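Local structure of putative platelet activating factor (Streptococcus pneumoniae, 2HSJ) at residues S43-P49 / H196-Y202; P134-E140 / Q185-E189; R63-Y68 / A79-G83. The protein is of unconfirmed function but probably hydrolyses ester bonds, as do relatives in the GDSL-like lipase/acylhydrolase family of the SGNH hydrolase clan. The contacts are given in a common frame with arbitrary orientation. Numbering follows the deposited sequence.

Interaction 1: residues S43-P49 / H196-Y202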
loop_
_atom_site.group_PDB
_atom_site.type_symbol
_atom_site.label_atom_id
_atom_site.label_comp_id
_atom_site.label_asym_id
_atom_site.label_seq_id
_atom_site.Cartn_x
_atom_site.Cartn_y
_atom_site.Cartn_z
ATOM N N SER D 43 26.892 -3.344 -0.044
ATOM C CA SER D 43 26.563 -3.954 1.258
ATOM C C SER D 43 25.829 -2.985 2.181
ATOM O O SER D 43 24.984 -3.387 2.950
ATOM C CB SER D 43 27.844 -4.397 1.985
ATOM O OG SER D 43 28.658 -5.163 1.135
ATOM N N ILE D 44 26.245 -1.726 2.190
ATOM C CA ILE D 44 25.634 -0.755 3.090
ATOM C C ILE D 44 24.130 -0.659 2.818
ATOM O O ILE D 44 23.338 -0.486 3.734
ATOM C CB ILE D 44 26.311 0.630 2.972
ATOM C CG1 ILE D 44 27.823 0.508 3.120
ATOM C CG2 ILE D 44 25.692 1.646 3.955
ATOM C CD1 ILE D 44 28.242 0.045 4.416
ATOM N N VAL D 45 23.742 -0.748 1.550
ATOM C CA VAL D 45 22.312 -0.817 1.202
ATOM C C VAL D 45 21.701 -2.160 1.600
ATOM O O VAL D 45 20.650 -2.184 2.241
ATOM C CB VAL D 45 22.101 -0.560 -0.307
ATOM C CG1 VAL D 45 20.604 -0.614 -0.637
ATOM C CG2 VAL D 45 22.722 0.807 -0.692
ATOM N N GLU D 46 22.324 -3.273 1.199
ATOM C CA GLU D 46 21.721 -4.575 1.509
ATOM C C GLU D 46 21.383 -4.737 2.990
ATOM O O GLU D 46 20.317 -5.293 3.366
ATOM C CB GLU D 46 22.617 -5.758 1.079
ATOM C CG GLU D 46 21.840 -7.051 1.217
ATOM C CD GLU D 46 22.628 -8.313 1.006
ATOM O OE1 GLU D 46 23.675 -8.314 0.301
ATOM O OE2 GLU D 46 22.177 -9.352 1.574
ATOM N N TYR D 47 22.288 -4.240 3.834
ATOM C CA TYR D 47 22.161 -4.438 5.284
ATOM C C TYR D 47 21.414 -3.313 5.997
ATOM O O TYR D 47 21.242 -3.342 7.248
ATOM C CB TYR D 47 23.540 -4.603 5.952
ATOM C CG TYR D 47 24.474 -5.607 5.316
ATOM C CD1 TYR D 47 23.990 -6.753 4.684
ATOM C CD2 TYR D 47 25.861 -5.425 5.408
ATOM C CE1 TYR D 47 24.897 -7.709 4.105
ATOM C CE2 TYR D 47 26.740 -6.341 4.849
ATOM C CZ TYR D 47 26.251 -7.466 4.202
ATOM O OH TYR D 47 27.171 -8.349 3.654
ATOM N N TYR D 48 20.920 -2.348 5.239
ATOM C CA TYR D 48 20.256 -1.178 5.802
ATOM C C TYR D 48 18.887 -1.559 6.342
ATOM O O TYR D 48 18.036 -2.069 5.577
ATOM C CB TYR D 48 20.076 -0.181 4.665
ATOM C CG TYR D 48 19.876 1.292 5.061
ATOM C CD1 TYR D 48 20.500 2.289 4.322
ATOM C CD2 TYR D 48 19.096 1.678 6.159
ATOM C CE1 TYR D 48 20.335 3.620 4.614
ATOM C CE2 TYR D 48 18.897 3.060 6.482
ATOM C CZ TYR D 48 19.577 4.018 5.709
ATOM O OH TYR D 48 19.418 5.372 5.988
ATOM N N PRO D 49 18.638 -1.308 7.645
ATOM C CA PRO D 49 17.291 -1.575 8.202
ATOM C C PRO D 49 16.347 -0.473 7.848
ATOM O O PRO D 49 15.960 0.363 8.658
ATOM C CB PRO D 49 17.520 -1.643 9.723
ATOM C CG PRO D 49 18.738 -0.772 9.949
ATOM C CD PRO D 49 19.592 -0.828 8.672
ATOM N N HIS D 196 31.602 -0.857 7.351
ATOM C CA HIS D 196 30.165 -1.038 7.522
ATOM C C HIS D 196 29.605 -0.246 8.696
ATOM O O HIS D 196 30.336 0.099 9.655
ATOM C CB HIS D 196 29.871 -2.522 7.733
ATOM C CG HIS D 196 30.203 -3.348 6.536
ATOM N ND1 HIS D 196 31.415 -3.993 6.396
ATOM C CD2 HIS D 196 29.507 -3.582 5.397
ATOM C CE1 HIS D 196 31.444 -4.602 5.224
ATOM N NE2 HIS D 196 30.299 -4.377 4.603
ATOM N N LEU D 197 28.314 0.042 8.619
ATOM C CA LEU D 197 27.696 0.894 9.612
ATOM C C LEU D 197 27.108 0.105 10.762
ATOM O O LEU D 197 26.531 -0.979 10.554
ATOM C CB LEU D 197 26.596 1.733 8.966
ATOM C CG LEU D 197 27.042 2.714 7.883
ATOM C CD1 LEU D 197 25.862 3.580 7.473
ATOM C CD2 LEU D 197 28.214 3.643 8.314
ATOM N N SER D 198 27.246 0.652 11.968
ATOM C CA SER D 198 26.481 0.163 13.128
ATOM C C SER D 198 25.043 0.683 13.047
ATOM O O SER D 198 24.712 1.525 12.207
ATOM C CB SER D 198 27.124 0.716 14.399
ATOM O OG SER D 198 26.956 2.137 14.395
ATOM N N ILE D 199 24.180 0.239 13.954
ATOM C CA ILE D 199 22.842 0.796 13.999
ATOM C C ILE D 199 22.842 2.325 14.265
ATOM O O ILE D 199 22.061 3.064 13.639
ATOM C CB ILE D 199 21.930 -0.019 14.960
ATOM C CG1 ILE D 199 21.636 -1.412 14.371
ATOM C CG2 ILE D 199 20.650 0.749 15.260
ATOM C CD1 ILE D 199 21.013 -1.365 12.965
ATOM N N ALA D 200 23.720 2.790 15.164
ATOM C CA ALA D 200 23.840 4.255 15.375
ATOM C C ALA D 200 24.241 4.951 14.074
ATOM O O ALA D 200 23.729 6.028 13.766
ATOM C CB ALA D 200 24.864 4.574 16.458
ATOM N N GLY D 201 25.144 4.330 13.314
ATOM C CA GLY D 201 25.541 4.853 11.998
ATOM C C GLY D 201 24.371 4.933 11.034
ATOM O O GLY D 201 24.139 5.961 10.393
ATOM N N TYR D 202 23.607 3.844 10.938
ATOM C CA TYR D 202 22.413 3.872 10.082
ATOM C C TYR D 202 21.374 4.889 10.558
ATOM O O TYR D 202 20.668 5.516 9.753
ATOM C CB TYR D 202 21.785 2.476 9.994
ATOM C CG TYR D 202 22.452 1.549 9.001
ATOM C CD1 TYR D 202 22.361 1.812 7.624
ATOM C CD2 TYR D 202 23.067 0.366 9.416
ATOM C CE1 TYR D 202 22.934 0.968 6.687
ATOM C CE2 TYR D 202 23.647 -0.506 8.479
ATOM C CZ TYR D 202 23.551 -0.199 7.116
ATOM O OH TYR D 202 24.110 -1.036 6.190
#

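Interaction 2: residues P134-E140 / Q185-E189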
loop_
_atom_site.group_PDB
_atom_site.type_symbol
_atom_site.label_atom_id
_atom_site.label_comp_id
_atom_site.label_asym_id
_atom_site.label_seq_id
_atom_site.Cartn_x
_atom_site.Cartn_y
_atom_site.Cartn_z
ATOM N N PRO D 134 32.371 7.840 4.502
ATOM C CA PRO D 134 33.747 7.790 5.041
ATOM C C PRO D 134 34.048 6.422 5.656
ATOM O O PRO D 134 33.126 5.649 5.976
ATOM C CB PRO D 134 33.760 8.862 6.140
ATOM C CG PRO D 134 32.294 8.974 6.546
ATOM C CD PRO D 134 31.459 8.651 5.335
ATOM N N VAL D 135 35.336 6.151 5.810
ATOM C CA VAL D 135 35.821 5.011 6.547
ATOM C C VAL D 135 36.520 5.505 7.805
ATOM O O VAL D 135 36.832 6.698 7.942
ATOM C CB VAL D 135 36.785 4.163 5.693
ATOM C CG1 VAL D 135 36.026 3.559 4.534
ATOM C CG2 VAL D 135 38.001 4.995 5.215
ATOM N N ASN D 136 36.780 4.575 8.718
ATOM C CA ASN D 136 37.571 4.881 9.901
ATOM C C ASN D 136 38.958 4.321 9.684
ATOM O O ASN D 136 39.123 3.128 9.417
ATOM C CB ASN D 136 36.902 4.343 11.167
ATOM C CG ASN D 136 37.584 4.844 12.434
ATOM O OD1 ASN D 136 38.732 4.520 12.684
ATOM N ND2 ASN D 136 36.878 5.660 13.224
ATOM N N GLU D 137 39.954 5.207 9.794
ATOM C CA GLU D 137 41.328 4.866 9.432
ATOM C C GLU D 137 42.156 4.344 10.621
ATOM O O GLU D 137 43.360 4.119 10.479
ATOM C CB GLU D 137 42.013 6.055 8.718
ATOM C CG GLU D 137 41.457 6.317 7.300
ATOM C CD GLU D 137 42.068 7.545 6.610
ATOM O OE1 GLU D 137 42.919 8.216 7.232
ATOM O OE2 GLU D 137 41.718 7.827 5.435
ATOM N N ARG D 138 41.520 4.123 11.776
ATOM C CA ARG D 138 42.234 3.581 12.954
ATOM C C ARG D 138 42.828 2.226 12.600
ATOM O O ARG D 138 42.239 1.465 11.834
ATOM C CB ARG D 138 41.313 3.447 14.173
ATOM C CG ARG D 138 40.999 4.770 14.895
ATOM C CD ARG D 138 39.917 4.592 15.982
ATOM N NE ARG D 138 40.298 3.648 17.039
ATOM C CZ ARG D 138 41.030 3.953 18.111
ATOM N NH1 ARG D 138 41.486 5.188 18.296
ATOM N NH2 ARG D 138 41.314 3.007 19.001
ATOM N N GLU D 139 44.002 1.927 13.159
ATOM C CA GLU D 139 44.694 0.675 12.859
ATOM C C GLU D 139 43.829 -0.592 13.052
ATOM O O GLU D 139 43.914 -1.543 12.267
ATOM C CB GLU D 139 45.986 0.569 13.686
ATOM C CG GLU D 139 46.922 -0.535 13.207
ATOM C CD GLU D 139 48.023 -0.902 14.209
ATOM O OE1 GLU D 139 48.345 -0.095 15.125
ATOM O OE2 GLU D 139 48.585 -2.014 14.068
ATOM N N GLU D 140 42.982 -0.587 14.083
ATOM C CA GLU D 140 42.148 -1.751 14.409
ATOM C C GLU D 140 41.153 -2.149 13.315
ATOM O O GLU D 140 40.627 -3.258 13.339
ATOM C CB GLU D 140 41.393 -1.519 15.718
ATOM C CG GLU D 140 40.405 -0.357 15.684
ATOM C CD GLU D 140 39.597 -0.236 16.964
ATOM O OE1 GLU D 140 39.111 -1.276 17.462
ATOM O OE2 GLU D 140 39.453 0.900 17.464
ATOM N N GLN D 185 37.068 11.207 10.070
ATOM C CA GLN D 185 36.908 9.751 9.991
ATOM C C GLN D 185 35.452 9.350 10.242
ATOM O O GLN D 185 34.737 10.009 10.994
ATOM C CB GLN D 185 37.769 9.052 11.055
ATOM C CG GLN D 185 39.245 9.448 11.086
ATOM C CD GLN D 185 39.994 9.016 9.834
ATOM O OE1 GLN D 185 39.753 7.933 9.295
ATOM N NE2 GLN D 185 40.915 9.865 9.366
ATOM N N LEU D 186 35.019 8.235 9.662
ATOM C CA LEU D 186 33.743 7.662 10.055
ATOM C C LEU D 186 33.739 7.491 11.585
ATOM O O LEU D 186 34.621 6.827 12.129
ATOM C CB LEU D 186 33.564 6.295 9.403
ATOM C CG LEU D 186 32.324 5.477 9.737
ATOM C CD1 LEU D 186 31.078 6.220 9.331
ATOM C CD2 LEU D 186 32.430 4.171 8.971
ATOM N N LYS D 187 32.750 8.085 12.265
ATOM C CA LYS D 187 32.712 8.065 13.742
ATOM C C LYS D 187 32.791 6.650 14.275
ATOM O O LYS D 187 32.107 5.746 13.756
ATOM C CB LYS D 187 31.442 8.744 14.301
ATOM C CG LYS D 187 31.347 10.238 14.054
ATOM C CD LYS D 187 30.088 10.902 14.641
ATOM C CE LYS D 187 29.796 10.445 16.066
ATOM N NZ LYS D 187 28.725 11.283 16.760
ATOM N N LYS D 188 33.587 6.455 15.325
ATOM C CA LYS D 188 33.700 5.127 15.905
ATOM C C LYS D 188 32.318 4.542 16.240
ATOM O O LYS D 188 32.037 3.373 15.938
ATOM C CB LYS D 188 34.632 5.133 17.134
ATOM C CG LYS D 188 35.025 3.729 17.583
ATOM C CD LYS D 188 36.452 3.672 18.104
ATOM C CE LYS D 188 36.718 2.365 18.803
ATOM N NZ LYS D 188 36.117 2.393 20.172
ATOM N N GLU D 189 31.431 5.352 16.826
ATOM C CA GLU D 189 30.119 4.832 17.198
ATOM C C GLU D 189 29.260 4.434 16.009
ATOM O O GLU D 189 28.313 3.692 16.184
ATOM C CB GLU D 189 29.324 5.786 18.084
ATOM C CG GLU D 189 28.913 7.051 17.446
ATOM C CD GLU D 189 27.704 7.700 18.132
ATOM O OE1 GLU D 189 26.699 6.994 18.434
ATOM O OE2 GLU D 189 27.772 8.924 18.377
#

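Interaction 3: residues R63-Y68 / A79-G83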
loop_
_atom_site.group_PDB
_atom_site.type_symbol
_atom_site.label_atom_id
_atom_site.label_comp_id
_atom_site.label_asym_id
_atom_site.label_seq_id
_atom_site.Cartn_x
_atom_site.Cartn_y
_atom_site.Cartn_z
ATOM N N ARG D 63 17.100 -2.982 -2.871
ATOM C CA ARG D 63 17.718 -3.718 -3.965
ATOM C C ARG D 63 19.249 -3.575 -3.860
ATOM O O ARG D 63 19.939 -3.416 -4.861
ATOM C CB ARG D 63 17.180 -3.227 -5.335
ATOM C CG ARG D 63 15.748 -3.743 -5.665
ATOM C CD ARG D 63 15.787 -5.241 -5.907
ATOM N NE ARG D 63 14.507 -5.853 -6.291
ATOM C CZ ARG D 63 13.607 -6.278 -5.395
ATOM N NH1 ARG D 63 13.817 -6.121 -4.080
ATOM N NH2 ARG D 63 12.464 -6.858 -5.819
ATOM N N GLY D 64 19.765 -3.721 -2.643
ATOM C CA GLY D 64 21.227 -3.714 -2.455
ATOM C C GLY D 64 21.810 -5.119 -2.494
ATOM O O GLY D 64 21.114 -6.115 -2.227
ATOM N N ILE D 65 23.098 -5.203 -2.819
ATOM C CA ILE D 65 23.807 -6.483 -2.849
ATOM C C ILE D 65 25.219 -6.314 -2.307
ATOM O O ILE D 65 25.989 -5.454 -2.778
ATOM C CB ILE D 65 23.886 -7.085 -4.275
ATOM C CG1 ILE D 65 22.483 -7.258 -4.851
ATOM C CG2 ILE D 65 24.679 -8.411 -4.262
ATOM C CD1 ILE D 65 22.380 -8.056 -6.142
ATOM N N ARG D 66 25.567 -7.148 -1.331
ATOM C CA ARG D 66 26.902 -7.104 -0.738
ATOM C C ARG D 66 27.986 -7.208 -1.798
ATOM O O ARG D 66 27.841 -7.901 -2.807
ATOM C CB ARG D 66 27.067 -8.247 0.257
ATOM C CG ARG D 66 27.090 -9.639 -0.456
ATOM C CD ARG D 66 26.782 -10.778 0.433
ATOM N NE ARG D 66 25.384 -10.783 0.830
ATOM C CZ ARG D 66 24.844 -11.780 1.506
ATOM N NH1 ARG D 66 25.591 -12.845 1.802
ATOM N NH2 ARG D 66 23.579 -11.725 1.871
ATOM N N GLY D 67 29.060 -6.464 -1.568
ATOM C CA GLY D 67 30.227 -6.516 -2.417
ATOM C C GLY D 67 30.063 -5.862 -3.785
ATOM O O GLY D 67 30.964 -5.977 -4.634
ATOM N N TYR D 68 28.951 -5.153 -4.017
ATOM C CA TYR D 68 28.677 -4.676 -5.386
ATOM C C TYR D 68 29.610 -3.529 -5.745
ATOM O O TYR D 68 30.054 -2.782 -4.880
ATOM C CB TYR D 68 27.256 -4.157 -5.491
ATOM C CG TYR D 68 26.387 -4.809 -6.554
ATOM C CD1 TYR D 68 26.558 -6.155 -6.929
ATOM C CD2 TYR D 68 25.323 -4.088 -7.130
ATOM C CE1 TYR D 68 25.683 -6.748 -7.875
ATOM C CE2 TYR D 68 24.464 -4.672 -8.041
ATOM C CZ TYR D 68 24.639 -5.978 -8.393
ATOM O OH TYR D 68 23.791 -6.542 -9.296
ATOM N N ALA D 79 17.952 -6.288 -12.490
ATOM C CA ALA D 79 17.555 -6.950 -11.243
ATOM C C ALA D 79 17.100 -5.932 -10.176
ATOM O O ALA D 79 16.485 -6.312 -9.167
ATOM C CB ALA D 79 18.707 -7.821 -10.707
ATOM N N HIS D 80 17.429 -4.659 -10.402
ATOM C CA HIS D 80 17.308 -3.664 -9.326
ATOM C C HIS D 80 16.175 -2.714 -9.541
ATOM O O HIS D 80 15.962 -1.833 -8.709
ATOM C CB HIS D 80 18.623 -2.905 -9.176
ATOM C CG HIS D 80 19.765 -3.816 -8.869
ATOM N ND1 HIS D 80 20.174 -4.093 -7.580
ATOM C CD2 HIS D 80 20.549 -4.559 -9.683
ATOM C CE1 HIS D 80 21.180 -4.949 -7.616
ATOM N NE2 HIS D 80 21.405 -5.279 -8.877
ATOM N N LEU D 81 15.423 -2.901 -10.638
ATOM C CA LEU D 81 14.380 -1.931 -11.023
ATOM C C LEU D 81 13.043 -2.613 -11.286
ATOM O O LEU D 81 12.963 -3.538 -12.119
ATOM C CB LEU D 81 14.805 -1.177 -12.280
ATOM C CG LEU D 81 16.089 -0.330 -12.199
ATOM C CD1 LEU D 81 16.518 0.154 -13.592
ATOM C CD2 LEU D 81 15.883 0.854 -11.283
ATOM N N TYR D 82 11.999 -2.152 -10.583
ATOM C CA TYR D 82 10.625 -2.514 -10.926
ATOM C C TYR D 82 9.687 -1.475 -10.353
ATOM O O TYR D 82 10.110 -0.628 -9.536
ATOM C CB TYR D 82 10.248 -3.901 -10.431
ATOM C CG TYR D 82 9.883 -4.015 -8.965
ATOM C CD1 TYR D 82 8.547 -4.091 -8.557
ATOM C CD2 TYR D 82 10.880 -4.089 -7.979
ATOM C CE1 TYR D 82 8.189 -4.251 -7.228
ATOM C CE2 TYR D 82 10.530 -4.221 -6.626
ATOM C CZ TYR D 82 9.177 -4.286 -6.247
ATOM O OH TYR D 82 8.802 -4.459 -4.921
ATOM N N GLY D 83 8.437 -1.540 -10.799
ATOM C CA GLY D 83 7.378 -0.712 -10.263
ATOM C C GLY D 83 6.756 0.197 -11.286
ATOM O O GLY D 83 7.400 0.599 -12.263
#

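Interaction 1: residues S43-P49 / H196-Y202
The ring of Tyr202, reaching out from the first turn of helix 199-209, is the main bump of this contact. It slots into a hollow formed by Ile44, Tyr47, Tyr48 and Pro49. Pro49 CD sits over one face of the ring, 3.8 Å from its centroid, a CH-pi contact. Tyr48 CG lies 3.5 Å from Tyr202 CE1, with the two ring planes oblique at 45°. At the bottom of the hollow Tyr202 OH donates to Ile44 O (2.6 Å). A second, smaller fit is made by Ile44, whose CD1 rests 3.8 Å from His196 CA and whose CG2 meets Leu197 CD1 at 4.0 Å. Pro49 CG also touches Ile199 CD1 (3.8 Å). The His196 imidazole lies beside Ser43, NE2 3.6 Å from Ser43 CB and 3.9 Å from Ser43 OG, close but not hydrogen-bonded: OG bonds to Gly67 N. Ser43 is the serine of the Gly-Asp-Ser signature and Asp193 and His196 form Asp-x-x-His, consistent with a Ser-His-Asp catalytic triad as in other SGNH hydrolases.

Interaction 2: residues P134-E140 / Q185-E189
Three good hydrogen bonds knit these loops together: Leu186 N to Val135 O (2.9 Å), Asn136 ND2 to Leu186 O (2.8 Å) and Glu137 N to Gln185 OE1 (2.8 Å). Asn136 thus meets Leu186 with its amide while its OD1 accepts from Arg138 N at 3.0 Å, an Asx turn that bends the chain right at the contact. The Gln185 amide works at both ends, its NE2 adding a weak bond to Glu137 OE1 (3.4 Å); Glu137 OE2 is taken by Asn150 N. Farther out, Arg138 pairs with Glu140 in a salt bridge (NE to OE2 2.9 Å), and the Lys188 chain lies alongside, CE 3.4 Å from Glu140 OE2. On the buried side Leu186 packs on Pro134, CD1 to CG 4.1 Å, with Leu179 and Phe176 of helix 176-179 close by. The loop after strand 126-130 of the parallel sheet is thus hydrogen-bonded to the loop between helices 176-179 and 199-209, which runs on to Asp193 and His196, the Asp-x-x-His pattern of SGNH hydrolases.

Interaction 3: residues R63-Y68 / A79-G83
Arg63, near the end of strand 60-64, outermost in the sheet of this chain, opens the contact with both its side chain and its backbone. Its CD lies 3.5 Å from Ala79 O, and the guanidinium reaches Tyr82, NH2 standing 3.4 Å from Tyr82 CE2 with that carbon over one guanidinium face. The charge of Arg63 is met by Glu52 of the second subunit in a salt bridge, so the pair also faces the subunit interface; Tyr82 OH bonds to Ser31. The carbonyl Arg63 O accepts from His80 ND1 at 2.8 Å, which places a proton on that nitrogen. Beyond Gly64, Ile65 lays its CD1 3.6 Å from His80 CE1 and starts a type II beta turn. Gly67 takes the positive phi (73°) at the third position of the turn, and Tyr68 N closes it onto Ile65 O at 3.2 Å. The turn swings the Tyr68 side chain back toward His80: Tyr68 OH and His80 NE2 are 2.7 Å apart and hydrogen-bonded, so the imidazole is gripped at both nitrogens. Gln21 NE2 also bonds to Tyr68 OH. Both segments belong to the beta-alpha-beta crossover from strand 60-64 through helix 70-75 to strand 88-92; long helix 3-30 packs against Arg63, Ile65 and Tyr82, Leu73 of helix 70-75 touches Tyr68 and His80, and Ile40 of strand 37-41 contacts Arg63 and His80.

In the fold
Interaction 1 is the hub: its centre is about 15 Å from those of interactions 2 and 3, which are about 27 Å apart between centres with nearest atoms about 13 Å apart, on opposite sides of the chain's centre. Along the chain, both are nested within the loop that interaction 1 closes. Toward interaction 2, Ser198 OG lies 2.7 Å from Glu189 O, a probable hydrogen bond. Toward interaction 3, Glu46 OE2 bridges to Arg66 NH2 (2.8 Å) and Ser43 OG approaches Gly67 N at 3.0 Å, so the turn at 65-68 borders the probable nucleophile. Interactions 1 and 3 both touch the second subunit. The magnesium ligands Ala164, Tyr167 and Val170 belong to none of the contacts.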